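Long-range contact in COG0778: Nitroreductase (Streptococcus pneumoniae, PDB 2B67), which binds flavin mononucleotide and probably catalyses NAD(P)H-dependent reduction of its substrates: residues A36-F50 / Y130-L142. Sequence-based numbering, arbitrary orientation.
Sequences ATLAPSAHNSQPWKF and YLALNAGLVAMNL. With ACY (acetic acid), chain F.
N134 of helix 124-148 meets A42 in the loop that follows helix 26-36. N134 OD1 accepts the backbone N-H of A42 at 2.9 Å, in the carbonyl plane and on a lone pair. N134 ND2 turns back to Y130 O at 2.7 Å, in a bent bond (137°) from above the carbonyl plane. The two bonds set which way round the amide lies. The same ND2 lies over one face of the Y130 ring, toward the rim. Y130 has CG anti to its backbone N (chi1 -177°), which swings the phenol out across the helix axis to the 42-45 loop. There Y130 OH meets H43 ND1 in a 2.7 Å hydrogen bond, at the imidazole edge; the two rings meet rim to rim. S45 OG lies 2.9 Å from Y130 OH, and A42 CB packs against CE1.

Farther along the helix V138 packs against W48 and F50. V138 CB sits over the six-membered ring of W48, 3.9 Å from the centroid, a CH-pi contact. Q46 CA covers the opposite face of the indole. V138 CG2 also touches the edge of F50 at CZ (3.5 Å). N141 ND2 bonds to A36 O at 2.9 Å from above the carbonyl plane, and to N10 of the second subunit.

The central helix of the nitroreductase alpha-beta fold thus packs against both the 40-44 loop and strand 48-53. L133, L137 and the loop together line the FMN pocket at the dimer interface.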
loop_
_atom_site.group_PDB
_atom_site.type_symbol
_atom_site.label_atom_id
_atom_site.label_comp_id
_atom_site.label_asym_id
_atom_site.label_seq_id
_atom_site.Cartn_x
_atom_site.Cartn_y
_atom_site.Cartn_z
ATOM N N ALA A 36 -7.445 5.890 -8.025
ATOM C CA ALA A 36 -6.394 5.397 -7.153
ATOM C C ALA A 36 -5.959 6.464 -6.130
ATOM O O ALA A 36 -5.763 6.147 -4.962
ATOM C CB ALA A 36 -5.164 4.920 -7.970
ATOM N N THR A 37 -5.802 7.708 -6.572
ATOM C CA THR A 37 -5.397 8.813 -5.653
ATOM C C THR A 37 -6.458 9.253 -4.606
ATOM O O THR A 37 -6.159 10.046 -3.712
ATOM C CB THR A 37 -4.882 10.033 -6.415
ATOM O OG1 THR A 37 -5.852 10.469 -7.362
ATOM C CG2 THR A 37 -3.662 9.673 -7.166
ATOM N N LEU A 38 -7.673 8.719 -4.706
ATOM C CA LEU A 38 -8.637 8.824 -3.590
ATOM C C LEU A 38 -8.111 8.105 -2.356
ATOM O O LEU A 38 -8.586 8.380 -1.253
ATOM C CB LEU A 38 -10.010 8.255 -3.968
ATOM C CG LEU A 38 -10.708 8.951 -5.137
ATOM C CD1 LEU A 38 -11.978 8.185 -5.522
ATOM C CD2 LEU A 38 -11.064 10.404 -4.789
ATOM N N ALA A 39 -7.106 7.235 -2.542
ATOM C CA ALA A 39 -6.383 6.563 -1.431
ATOM C C ALA A 39 -6.019 7.499 -0.290
ATOM O O ALA A 39 -5.598 8.624 -0.559
ATOM C CB ALA A 39 -5.089 5.988 -1.938
ATOM N N PRO A 40 -6.080 7.001 0.974
ATOM C CA PRO A 40 -5.562 7.797 2.079
ATOM C C PRO A 40 -4.024 7.808 2.005
ATOM O O PRO A 40 -3.415 6.949 1.332
ATOM C CB PRO A 40 -6.032 7.013 3.320
ATOM C CG PRO A 40 -5.971 5.543 2.854
ATOM C CD PRO A 40 -6.575 5.676 1.435
ATOM N N SER A 41 -3.406 8.801 2.630
ATOM C CA SER A 41 -1.939 8.861 2.787
ATOM C C SER A 41 -1.708 9.505 4.141
ATOM O O SER A 41 -2.585 10.229 4.621
ATOM C CB SER A 41 -1.283 9.718 1.688
ATOM O OG SER A 41 -2.009 10.935 1.467
ATOM N N ALA A 42 -0.568 9.207 4.773
ATOM C CA ALA A 42 -0.188 9.865 6.041
ATOM C C ALA A 42 -0.291 11.377 5.873
ATOM O O ALA A 42 0.198 11.915 4.874
ATOM C CB ALA A 42 1.226 9.451 6.455
ATOM N N HIS A 43 -0.995 12.064 6.782
ATOM C CA HIS A 43 -1.089 13.551 6.744
ATOM C C HIS A 43 -1.864 14.098 5.555
ATOM O O HIS A 43 -1.878 15.329 5.323
ATOM C CB HIS A 43 0.308 14.191 6.697
ATOM C CG HIS A 43 1.178 13.806 7.844
ATOM N ND1 HIS A 43 2.258 12.960 7.700
ATOM C CD2 HIS A 43 1.129 14.147 9.157
ATOM C CE1 HIS A 43 2.835 12.791 8.880
ATOM N NE2 HIS A 43 2.168 13.496 9.778
ATOM N N ASN A 44 -2.472 13.185 4.781
ATOM C CA ASN A 44 -3.004 13.503 3.465
ATOM C C ASN A 44 -1.912 14.146 2.614
ATOM O O ASN A 44 -2.194 14.966 1.770
ATOM C CB ASN A 44 -4.265 14.396 3.561
ATOM C CG ASN A 44 -5.034 14.483 2.258
ATOM O OD1 ASN A 44 -5.045 13.540 1.422
ATOM N ND2 ASN A 44 -5.728 15.603 2.079
ATOM N N SER A 45 -0.662 13.708 2.804
ATOM C CA SER A 45 0.472 14.241 2.053
ATOM C C SER A 45 0.512 13.813 0.580
ATOM O O SER A 45 1.165 14.452 -0.218
ATOM C CB SER A 45 1.799 13.854 2.730
ATOM O OG SER A 45 2.041 12.441 2.648
ATOM N N GLN A 46 -0.179 12.728 0.223
ATOM C CA GLN A 46 -0.289 12.270 -1.179
ATOM C C GLN A 46 1.021 12.469 -1.972
ATOM O O GLN A 46 1.065 13.198 -2.959
ATOM C CB GLN A 46 -1.510 12.902 -1.887
ATOM C CG GLN A 46 -1.666 14.400 -1.750
ATOM C CD GLN A 46 -3.122 14.893 -1.996
ATOM O OE1 GLN A 46 -3.659 14.761 -3.089
ATOM N NE2 GLN A 46 -3.715 15.485 -0.984
ATOM N N PRO A 47 2.104 11.821 -1.519
ATOM C CA PRO A 47 3.433 12.189 -1.974
ATOM C C PRO A 47 3.851 11.440 -3.227
ATOM O O PRO A 47 4.949 10.891 -3.265
ATOM C CB PRO A 47 4.312 11.790 -0.780
ATOM C CG PRO A 47 3.634 10.524 -0.239
ATOM C CD PRO A 47 2.140 10.766 -0.472
ATOM N N TRP A 48 2.995 11.424 -4.243
ATOM C CA TRP A 48 3.121 10.490 -5.368
ATOM C C TRP A 48 3.074 11.173 -6.712
ATOM O O TRP A 48 2.474 12.261 -6.877
ATOM C CB TRP A 48 2.031 9.389 -5.324
ATOM C CG TRP A 48 0.636 9.814 -4.946
ATOM C CD1 TRP A 48 -0.209 10.663 -5.649
ATOM C CD2 TRP A 48 -0.115 9.357 -3.816
ATOM N NE1 TRP A 48 -1.422 10.777 -4.993
ATOM C CE2 TRP A 48 -1.387 9.992 -3.865
ATOM C CE3 TRP A 48 0.166 8.487 -2.758
ATOM C CZ2 TRP A 48 -2.378 9.749 -2.915
ATOM C CZ3 TRP A 48 -0.812 8.263 -1.806
ATOM C CH2 TRP A 48 -2.064 8.891 -1.883
ATOM N N LYS A 49 3.715 10.528 -7.672
ATOM C CA LYS A 49 3.770 11.034 -9.050
ATOM C C LYS A 49 3.717 9.834 -9.982
ATOM O O LYS A 49 4.492 8.885 -9.822
ATOM C CB LYS A 49 5.043 11.853 -9.322
ATOM C CG LYS A 49 5.073 12.370 -10.782
ATOM C CD LYS A 49 6.469 12.788 -11.290
ATOM C CE LYS A 49 6.837 14.157 -10.725
ATOM N NZ LYS A 49 5.974 15.249 -11.268
ATOM N N PHE A 50 2.760 9.858 -10.896
ATOM C CA PHE A 50 2.515 8.755 -11.844
ATOM C C PHE A 50 3.078 9.101 -13.220
ATOM O O PHE A 50 2.640 10.068 -13.893
ATOM C CB PHE A 50 1.012 8.455 -11.934
ATOM C CG PHE A 50 0.415 7.978 -10.639
ATOM C CD1 PHE A 50 0.106 8.887 -9.615
ATOM C CD2 PHE A 50 0.187 6.607 -10.433
ATOM C CE1 PHE A 50 -0.423 8.432 -8.393
ATOM C CE2 PHE A 50 -0.368 6.146 -9.254
ATOM C CZ PHE A 50 -0.668 7.044 -8.225
ATOM N N TYR A 130 8.242 6.030 5.101
ATOM C CA TYR A 130 7.019 6.836 4.900
ATOM C C TYR A 130 6.657 6.841 3.406
ATOM O O TYR A 130 5.527 6.554 3.014
ATOM C CB TYR A 130 7.287 8.244 5.424
ATOM C CG TYR A 130 6.172 9.237 5.396
ATOM C CD1 TYR A 130 5.443 9.531 6.556
ATOM C CD2 TYR A 130 5.881 9.943 4.235
ATOM C CE1 TYR A 130 4.417 10.518 6.548
ATOM C CE2 TYR A 130 4.850 10.906 4.199
ATOM C CZ TYR A 130 4.149 11.221 5.359
ATOM O OH TYR A 130 3.124 12.193 5.287
ATOM N N LEU A 131 7.645 7.112 2.573
ATOM C CA LEU A 131 7.415 7.158 1.130
ATOM C C LEU A 131 7.028 5.762 0.607
ATOM O O LEU A 131 6.108 5.608 -0.201
ATOM C CB LEU A 131 8.661 7.684 0.437
ATOM C CG LEU A 131 9.084 9.147 0.716
ATOM C CD1 LEU A 131 10.354 9.459 -0.091
ATOM C CD2 LEU A 131 8.017 10.180 0.389
ATOM N N ALA A 132 7.730 4.733 1.094
ATOM C CA ALA A 132 7.486 3.379 0.623
ATOM C C ALA A 132 6.064 2.927 1.016
ATOM O O ALA A 132 5.340 2.299 0.218
ATOM C CB ALA A 132 8.556 2.399 1.151
ATOM N N LEU A 133 5.667 3.252 2.244
ATOM C CA LEU A 133 4.352 2.881 2.708
ATOM C C LEU A 133 3.263 3.545 1.892
ATOM O O LEU A 133 2.334 2.875 1.430
ATOM C CB LEU A 133 4.162 3.146 4.212
ATOM C CG LEU A 133 2.843 2.460 4.638
ATOM C CD1 LEU A 133 3.026 1.585 5.867
ATOM C CD2 LEU A 133 1.783 3.514 4.811
ATOM N N ASN A 134 3.357 4.862 1.730
ATOM C CA ASN A 134 2.351 5.611 0.968
ATOM C C ASN A 134 2.298 5.154 -0.507
ATOM O O ASN A 134 1.256 5.175 -1.126
ATOM C CB ASN A 134 2.600 7.133 1.099
ATOM C CG ASN A 134 2.235 7.666 2.504
ATOM O OD1 ASN A 134 1.055 7.748 2.845
ATOM N ND2 ASN A 134 3.250 7.946 3.344
ATOM N N ALA A 135 3.432 4.752 -1.069
ATOM C CA ALA A 135 3.455 4.169 -2.423
ATOM C C ALA A 135 2.667 2.849 -2.465
ATOM O O ALA A 135 1.946 2.610 -3.429
ATOM C CB ALA A 135 4.894 3.940 -2.905
ATOM N N GLY A 136 2.819 2.009 -1.434
ATOM C CA GLY A 136 2.059 0.767 -1.309
ATOM C C GLY A 136 0.559 1.013 -1.265
ATOM O O GLY A 136 -0.220 0.358 -1.996
ATOM N N LEU A 137 0.130 1.959 -0.426
ATOM C CA LEU A 137 -1.293 2.311 -0.372
ATOM C C LEU A 137 -1.874 2.625 -1.755
ATOM O O LEU A 137 -2.863 2.017 -2.156
ATOM C CB LEU A 137 -1.530 3.494 0.569
ATOM C CG LEU A 137 -1.295 3.252 2.062
ATOM C CD1 LEU A 137 -1.303 4.608 2.769
ATOM C CD2 LEU A 137 -2.390 2.322 2.613
ATOM N N VAL A 138 -1.259 3.575 -2.485
ATOM C CA VAL A 138 -1.821 3.991 -3.748
ATOM C C VAL A 138 -1.605 2.910 -4.833
ATOM O O VAL A 138 -2.436 2.788 -5.725
ATOM C CB VAL A 138 -1.341 5.438 -4.214
ATOM C CG1 VAL A 138 0.086 5.417 -4.757
ATOM C CG2 VAL A 138 -2.317 6.056 -5.257
ATOM N N ALA A 139 -0.482 2.172 -4.790
ATOM C CA ALA A 139 -0.250 1.185 -5.811
ATOM C C ALA A 139 -1.379 0.146 -5.813
ATOM O O ALA A 139 -1.870 -0.228 -6.866
ATOM C CB ALA A 139 1.079 0.514 -5.618
HETATM N N MSE A 140 -1.762 -0.319 -4.625
HETATM C CA MSE A 140 -2.914 -1.230 -4.433
HETATM C C MSE A 140 -4.243 -0.690 -5.023
HETATM O O MSE A 140 -4.960 -1.405 -5.740
HETATM C CB MSE A 140 -3.121 -1.514 -2.947
HETATM C CG MSE A 140 -4.286 -2.481 -2.642
HETATM SE SE MSE A 140 -3.679 -4.322 -2.943
HETATM C CE MSE A 140 -4.365 -4.701 -4.720
ATOM N N ASN A 141 -4.530 0.573 -4.737
ATOM C CA ASN A 141 -5.782 1.203 -5.191
ATOM C C ASN A 141 -5.770 1.271 -6.735
ATOM O O ASN A 141 -6.781 0.989 -7.386
ATOM C CB ASN A 141 -5.949 2.598 -4.552
ATOM C CG ASN A 141 -7.414 2.931 -4.223
ATOM O OD1 ASN A 141 -8.249 2.042 -4.057
ATOM N ND2 ASN A 141 -7.719 4.213 -4.111
ATOM N N LEU A 142 -4.590 1.561 -7.287
ATOM C CA LEU A 142 -4.390 1.651 -8.754
ATOM C C LEU A 142 -4.620 0.321 -9.483
ATOM O O LEU A 142 -5.322 0.281 -10.503
ATOM C CB LEU A 142 -2.985 2.155 -9.071
ATOM C CG LEU A 142 -2.578 2.139 -10.554
ATOM C CD1 LEU A 142 -3.562 2.994 -11.372
ATOM C CD2 LEU A 142 -1.116 2.612 -10.723
HETATM C C ACY F . 6.070 18.425 -9.346
HETATM O O ACY F . 6.645 17.858 -10.299
HETATM O OXT ACY F . 5.058 17.962 -8.776
HETATM C CH3 ACY F . 6.641 19.727 -8.863
#